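Local coordinates for 4-oxalocrotonate decarboxylase NahK (Pseudomonas putida, PDB 5D2J), which catalyses the metal-dependent decarboxylation of (3E)-2-oxohex-3-enedioate to 2-oxopent-4-enoate and carbon dioxide, a step in the breakdown of aromatic hydrocarbons, at residues Lys34-Phe39 with Lys157-Ser162; Ile113-Ser118 with Val256-Leu261. The protein carries 1 engineered substitution. One frame throughout, in Å; residues are numbered along the deposited sequence.

Contact 1 of 2, residues Lys34-Phe39 with Lys157-Ser162. Engineered in segment 157-162: Pro160 (natural residue Leu).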
loop_
_atom_site.group_PDB
_atom_site.type_symbol
_atom_site.label_atom_id
_atom_site.label_comp_id
_atom_site.label_asym_id
_atom_site.label_seq_id
_atom_site.Cartn_x
_atom_site.Cartn_y
_atom_site.Cartn_z
ATOM N N LYS A 34 0.882 -16.220 11.602
ATOM C CA LYS A 34 1.466 -14.906 11.874
ATOM C C LYS A 34 2.798 -15.064 12.604
ATOM O O LYS A 34 2.906 -15.820 13.577
ATOM C CB LYS A 34 0.491 -13.963 12.602
ATOM C CG LYS A 34 0.227 -14.258 14.061
ATOM C CD LYS A 34 -0.728 -13.227 14.651
ATOM C CE LYS A 34 -1.121 -13.577 16.084
ATOM N NZ LYS A 34 0.056 -13.617 17.002
ATOM N N VAL A 35 3.816 -14.367 12.117
ATOM C CA VAL A 35 5.187 -14.635 12.557
ATOM C C VAL A 35 5.428 -14.321 14.029
ATOM O O VAL A 35 6.336 -14.879 14.642
ATOM C CB VAL A 35 6.237 -13.942 11.654
ATOM C CG1 VAL A 35 6.237 -14.585 10.275
ATOM C CG2 VAL A 35 5.982 -12.434 11.552
ATOM N N THR A 36 4.603 -13.449 14.599
ATOM C CA THR A 36 4.710 -13.127 16.020
ATOM C C THR A 36 4.259 -14.279 16.919
ATOM O O THR A 36 4.421 -14.225 18.138
ATOM C CB THR A 36 3.928 -11.851 16.377
ATOM O OG1 THR A 36 2.583 -11.966 15.897
ATOM C CG2 THR A 36 4.582 -10.640 15.733
ATOM N N ASN A 37 3.686 -15.322 16.327
ATOM C CA ASN A 37 3.403 -16.533 17.091
ATOM C C ASN A 37 4.706 -17.218 17.481
ATOM O O ASN A 37 4.822 -17.797 18.561
ATOM C CB ASN A 37 2.529 -17.501 16.286
ATOM C CG ASN A 37 1.059 -17.138 16.324
ATOM O OD1 ASN A 37 0.656 -16.173 16.975
ATOM N ND2 ASN A 37 0.246 -17.915 15.617
ATOM N N ASP A 38 5.684 -17.150 16.587
ATOM C CA ASP A 38 6.979 -17.773 16.822
ATOM C C ASP A 38 7.969 -16.794 17.457
ATOM O O ASP A 38 8.894 -17.206 18.165
ATOM C CB ASP A 38 7.533 -18.357 15.516
ATOM C CG ASP A 38 7.067 -19.786 15.269
ATOM O OD1 ASP A 38 6.219 -20.283 16.042
ATOM O OD2 ASP A 38 7.542 -20.410 14.297
ATOM N N PHE A 39 7.759 -15.502 17.209
ATOM C CA PHE A 39 8.570 -14.446 17.809
ATOM C C PHE A 39 7.689 -13.393 18.483
ATOM O O PHE A 39 7.518 -12.295 17.948
ATOM C CB PHE A 39 9.446 -13.777 16.743
ATOM C CG PHE A 39 10.393 -14.721 16.055
ATOM C CD1 PHE A 39 11.630 -15.009 16.615
ATOM C CD2 PHE A 39 10.047 -15.316 14.849
ATOM C CE1 PHE A 39 12.505 -15.880 15.992
ATOM C CE2 PHE A 39 10.918 -16.185 14.214
ATOM C CZ PHE A 39 12.149 -16.469 14.787
ATOM N N LYS A 157 -5.794 -13.577 10.075
ATOM C CA LYS A 157 -5.425 -13.723 11.479
ATOM C C LYS A 157 -4.030 -13.158 11.708
ATOM O O LYS A 157 -3.048 -13.904 11.680
ATOM C CB LYS A 157 -5.416 -15.197 11.893
ATOM C CG LYS A 157 -6.765 -15.888 11.895
ATOM C CD LYS A 157 -6.754 -17.060 12.882
ATOM C CE LYS A 157 -7.543 -18.256 12.367
ATOM N NZ LYS A 157 -8.964 -17.908 12.096
ATOM N N PHE A 158 -3.937 -11.853 11.949
ATOM C CA PHE A 158 -2.634 -11.217 12.106
ATOM C C PHE A 158 -2.559 -10.130 13.196
ATOM O O PHE A 158 -3.465 -10.000 14.021
ATOM C CB PHE A 158 -2.149 -10.674 10.758
ATOM C CG PHE A 158 -3.170 -9.852 10.013
ATOM C CD1 PHE A 158 -3.835 -8.801 10.632
ATOM C CD2 PHE A 158 -3.430 -10.109 8.673
ATOM C CE1 PHE A 158 -4.760 -8.038 9.938
ATOM C CE2 PHE A 158 -4.349 -9.348 7.969
ATOM C CZ PHE A 158 -5.018 -8.311 8.604
ATOM N N ASP A 159 -1.455 -9.381 13.204
ATOM C CA ASP A 159 -1.290 -8.193 14.050
ATOM C C ASP A 159 -0.448 -7.185 13.251
ATOM O O ASP A 159 0.096 -7.554 12.217
ATOM C CB ASP A 159 -0.689 -8.557 15.425
ATOM C CG ASP A 159 0.625 -9.331 15.335
ATOM O OD1 ASP A 159 1.391 -9.144 14.378
ATOM O OD2 ASP A 159 0.905 -10.123 16.262
ATOM N N PRO A 160 -0.359 -5.908 13.689
ATOM C CA PRO A 160 0.314 -4.939 12.804
ATOM C C PRO A 160 1.801 -5.216 12.583
ATOM O O PRO A 160 2.324 -4.918 11.510
ATOM C CB PRO A 160 0.137 -3.603 13.541
ATOM C CG PRO A 160 -0.058 -3.980 14.964
ATOM C CD PRO A 160 -0.848 -5.262 14.922
ATOM N N ILE A 161 2.474 -5.770 13.585
ATOM C CA ILE A 161 3.889 -6.122 13.434
ATOM C C ILE A 161 4.081 -7.193 12.350
ATOM O O ILE A 161 4.917 -7.038 11.455
ATOM C CB ILE A 161 4.509 -6.508 14.792
ATOM C CG1 ILE A 161 4.648 -5.248 15.653
ATOM C CG2 ILE A 161 5.863 -7.188 14.622
ATOM C CD1 ILE A 161 5.037 -5.512 17.087
ATOM N N SER A 162 3.282 -8.254 12.405
ATOM C CA SER A 162 3.314 -9.272 11.361
ATOM C C SER A 162 2.987 -8.667 9.998
ATOM O O SER A 162 3.601 -9.010 8.987
ATOM C CB SER A 162 2.342 -10.410 11.683
ATOM O OG SER A 162 2.708 -11.087 12.873
HETATM O O HOH W 1 -1.875 -17.053 12.617
#
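Thr36 and Asp159 meet because both first torsions turn the polar group between the backbone N and the carbonyl carbon: chi1 is 52° at Thr36, which advances OG1, and 55° at Asp159, which swings the carboxylate out to it from the opposite direction. Thr36 OG1 donates to Asp159 OD2 over a short 2.5 Å, arriving on the syn side, 19° out of the carboxylate plane. The other oxygen, OD1, serves its own segment. Asp159 is the N-cap of helix 160-165, and its OD1 accepts from Ser162 N at 2.9 Å, nearly in line with the C-O bond, and from Ser162 OG at 2.8 Å, this time from above the carboxylate plane. Three bonds therefore fix the rotation of the carboxylate, and one side chain both caps a helix and ties it to a distant loop. Lys34 crosses Asp159 at about a right angle. Its aliphatic part runs alongside the backbone of Lys157 and Phe158, CD lying 3.8 Å from Phe158 CA, before a bend at the last torsion sends the ammonium to Asn37 OD1 (2.6 Å from Lys34 NZ) and Thr36 OG1. From there NZ makes a long salt bridge to Asp159 OD2, a charge likely to steady the carboxylate further. Ser162 OG also takes a weak bond from Thr36 N, while the methyls Thr36 CG2 and Ile161 CG2 touch at 3.8 Å. A water accepts from Lys34 N and donates weakly to Lys157 O. Pro160, an engineered replacement for leucine, opens the helix. The contact fastens the loop between helices 12-27 and 44-60 to the start of helix 160-165: Val35 packs on Leu18 and Ile22 of the first helix, Ile161 on Phe44 and Ala47 of the second, and Phe158 reaches the bound hexanedioic acid.

Contact 2 of 2, residues Ile113-Ser118 with Val256-Leu261. With MG (magnesium ion), chain C; 0L1 (hexanedioic acid), chain E.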
loop_
_atom_site.group_PDB
_atom_site.type_symbol
_atom_site.label_atom_id
_atom_site.label_comp_id
_atom_site.label_asym_id
_atom_site.label_seq_id
_atom_site.Cartn_x
_atom_site.Cartn_y
_atom_site.Cartn_z
ATOM N N ILE A 113 -9.877 -5.568 -2.889
ATOM C CA ILE A 113 -9.477 -4.327 -3.541
ATOM C C ILE A 113 -9.914 -3.097 -2.737
ATOM O O ILE A 113 -10.914 -3.144 -2.032
ATOM C CB ILE A 113 -10.027 -4.243 -4.970
ATOM C CG1 ILE A 113 -11.547 -4.384 -4.951
ATOM C CG2 ILE A 113 -9.399 -5.331 -5.843
ATOM C CD1 ILE A 113 -12.177 -4.128 -6.293
ATOM N N GLU A 114 -9.132 -2.023 -2.845
ATOM C CA GLU A 114 -9.384 -0.742 -2.179
ATOM C C GLU A 114 -9.142 0.319 -3.229
ATOM O O GLU A 114 -8.150 0.240 -3.956
ATOM C CB GLU A 114 -8.330 -0.448 -1.107
ATOM C CG GLU A 114 -8.107 -1.448 -0.005
ATOM C CD GLU A 114 -7.013 -0.979 0.953
ATOM O OE1 GLU A 114 -5.809 -1.001 0.577
ATOM O OE2 GLU A 114 -7.361 -0.569 2.078
ATOM N N ALA A 115 -9.993 1.338 -3.284
ATOM C CA ALA A 115 -9.711 2.487 -4.158
ATOM C C ALA A 115 -8.849 3.511 -3.420
ATOM O O ALA A 115 -9.079 3.777 -2.241
ATOM C CB ALA A 115 -10.994 3.127 -4.619
ATOM N N GLU A 116 -7.838 4.059 -4.096
ATOM C CA GLU A 116 -6.924 5.012 -3.476
ATOM C C GLU A 116 -6.583 6.104 -4.476
ATOM O O GLU A 116 -6.963 6.019 -5.651
ATOM C CB GLU A 116 -5.637 4.309 -3.009
ATOM C CG GLU A 116 -5.893 2.982 -2.295
ATOM C CD GLU A 116 -4.744 2.516 -1.419
ATOM O OE1 GLU A 116 -3.737 3.242 -1.294
ATOM O OE2 GLU A 116 -4.868 1.416 -0.832
ATOM N N ILE A 117 -5.876 7.133 -4.014
ATOM C CA ILE A 117 -5.313 8.125 -4.927
ATOM C C ILE A 117 -3.809 8.130 -4.694
ATOM O O ILE A 117 -3.347 8.079 -3.549
ATOM C CB ILE A 117 -5.962 9.541 -4.770
ATOM C CG1 ILE A 117 -5.524 10.467 -5.913
ATOM C CG2 ILE A 117 -5.670 10.166 -3.396
ATOM C CD1 ILE A 117 -6.066 10.044 -7.279
ATOM N N SER A 118 -3.042 8.108 -5.780
ATOM C CA SER A 118 -1.593 8.070 -5.670
ATOM C C SER A 118 -1.035 9.403 -6.133
ATOM O O SER A 118 -1.724 10.171 -6.814
ATOM C CB SER A 118 -1.023 6.950 -6.536
ATOM O OG SER A 118 -1.475 5.681 -6.083
ATOM N N VAL A 256 -13.855 1.673 -11.018
ATOM C CA VAL A 256 -13.859 2.680 -9.965
ATOM C C VAL A 256 -13.854 4.080 -10.577
ATOM O O VAL A 256 -12.950 4.434 -11.333
ATOM C CB VAL A 256 -12.670 2.504 -9.003
ATOM C CG1 VAL A 256 -12.807 3.467 -7.838
ATOM C CG2 VAL A 256 -12.619 1.066 -8.495
ATOM N N ARG A 257 -14.869 4.867 -10.250
ATOM C CA ARG A 257 -15.022 6.194 -10.835
ATOM C C ARG A 257 -14.469 7.252 -9.895
ATOM O O ARG A 257 -14.815 7.293 -8.713
ATOM C CB ARG A 257 -16.495 6.469 -11.146
ATOM C CG ARG A 257 -17.148 5.355 -11.952
ATOM C CD ARG A 257 -18.569 5.705 -12.370
ATOM N NE ARG A 257 -19.222 4.547 -12.970
ATOM C CZ ARG A 257 -19.007 4.134 -14.214
ATOM N NH1 ARG A 257 -18.167 4.798 -14.999
ATOM N NH2 ARG A 257 -19.631 3.060 -14.675
ATOM N N TYR A 258 -13.594 8.092 -10.434
ATOM C CA TYR A 258 -12.961 9.158 -9.677
ATOM C C TYR A 258 -13.508 10.479 -10.162
ATOM O O TYR A 258 -13.421 10.786 -11.348
ATOM C CB TYR A 258 -11.442 9.110 -9.874
ATOM C CG TYR A 258 -10.770 7.957 -9.158
ATOM C CD1 TYR A 258 -10.886 6.649 -9.628
ATOM C CD2 TYR A 258 -10.018 8.178 -8.010
ATOM C CE1 TYR A 258 -10.277 5.602 -8.965
ATOM C CE2 TYR A 258 -9.404 7.137 -7.343
ATOM C CZ TYR A 258 -9.536 5.853 -7.818
ATOM O OH TYR A 258 -8.916 4.815 -7.143
ATOM N N GLN A 259 -14.093 11.241 -9.241
ATOM C CA GLN A 259 -14.707 12.529 -9.557
ATOM C C GLN A 259 -13.773 13.406 -10.390
ATOM O O GLN A 259 -12.687 13.797 -9.932
ATOM C CB GLN A 259 -15.113 13.234 -8.261
ATOM C CG GLN A 259 -15.853 14.551 -8.443
ATOM C CD GLN A 259 -15.810 15.379 -7.187
ATOM O OE1 GLN A 259 -15.006 15.110 -6.292
ATOM N NE2 GLN A 259 -16.662 16.395 -7.107
ATOM N N GLY A 260 -14.187 13.684 -11.627
ATOM C CA GLY A 260 -13.426 14.542 -12.523
ATOM C C GLY A 260 -12.154 13.938 -13.098
ATOM O O GLY A 260 -11.410 14.616 -13.812
ATOM N N LEU A 261 -11.900 12.667 -12.798
ATOM C CA LEU A 261 -10.664 12.020 -13.237
ATOM C C LEU A 261 -10.880 10.679 -13.936
ATOM O O LEU A 261 -9.965 9.849 -13.987
ATOM C CB LEU A 261 -9.693 11.833 -12.058
ATOM C CG LEU A 261 -9.117 13.095 -11.408
ATOM C CD1 LEU A 261 -8.268 12.715 -10.199
ATOM C CD2 LEU A 261 -8.294 13.906 -12.395
HETATM MG MG MG C . -3.986 0.189 0.581
HETATM O O1 0L1 E . -4.079 -0.445 4.114
HETATM C C2 0L1 E . -3.300 -1.192 3.458
HETATM O O2 0L1 E . -3.126 -0.983 2.225
HETATM C C3 0L1 E . -2.574 -2.331 4.149
HETATM C C4 0L1 E . -3.563 -3.204 4.899
HETATM C C5 0L1 E . -2.826 -4.387 5.487
HETATM C C6 0L1 E . -3.738 -5.208 6.380
HETATM C C7 0L1 E . -4.714 -6.031 5.565
HETATM O O4 0L1 E . -4.285 -6.919 4.778
HETATM O O3 0L1 E . -5.960 -5.850 5.681
HETATM O O HOH W 2 -4.947 1.124 2.276
HETATM O O HOH W 3 -2.420 1.692 0.441
#
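The Tyr258 ring meets strand 112-121 with its hydroxyl leading, and Glu116 O receives it at the ring edge, near the ring plane. The bond from Tyr258 OH to Glu116 O is 2.7 Å long; the hydroxyl approaches at a C=O...O angle of 140° and lies only 15° from the carbonyl plane. Two apolar groups approach the same ring obliquely: Ala115 CB, which is 3.7 Å from Tyr258 OH, and Ile117 CD1, 4.4 Å from Tyr258 CE2. Val256, two residues earlier on the same strand, holds CG1 anti to its backbone N and presses that methyl against Ala115 CB at 3.7 Å. A phenylalanine in place of Tyr258 would probably leave Glu116 O without its hydroxyl partner, so that the ring edge is no longer tied to the strand. The two strands run roughly parallel, 26° apart, yet their short axes come no nearer than 9.0 Å, too far for backbone pairing; they belong to two different sheets of the FAA hydrolase fold and meet through side chains. Val192 of the neighbouring strand 191-196 fills in beside Ala115, Val256 and Tyr258. Glu114 and Glu116 turn the other way, away from the 256-261 segment, and their extended chains reach the magnesium ion. Glu114 OE1 binds it at 2.2 Å and Glu116 OE2 at 2.1 Å, joined by Glu147, two waters and O2 of hexanedioic acid. One of these waters donates to Glu116 OE1, while the other bridges to the ligand, donating to its O1 at 2.6 Å and weakly to Glu114 OE2.

Along the chain the segments alternate: 34-39, then 113-118, then 157-162, then 256-261, so each contact closes a loop that encloses part of the other. Their centres lie 31 Å apart on opposite sides of the chain's centre, and their nearest atoms remain about 10 Å apart. No helix or strand is common to both: contact 1 joins an N-terminal interhelical loop to helix 160-165, whereas contact 2 joins strands of two sheets. The bound hexanedioic acid connects them: Phe158 touches the acid, and O2 of the acid coordinates the magnesium ion held by Glu114 and Glu116. The ligand site is thus lined by the loop leading into helix 160-165 and by strand 112-121, drawn from distant parts of the sequence.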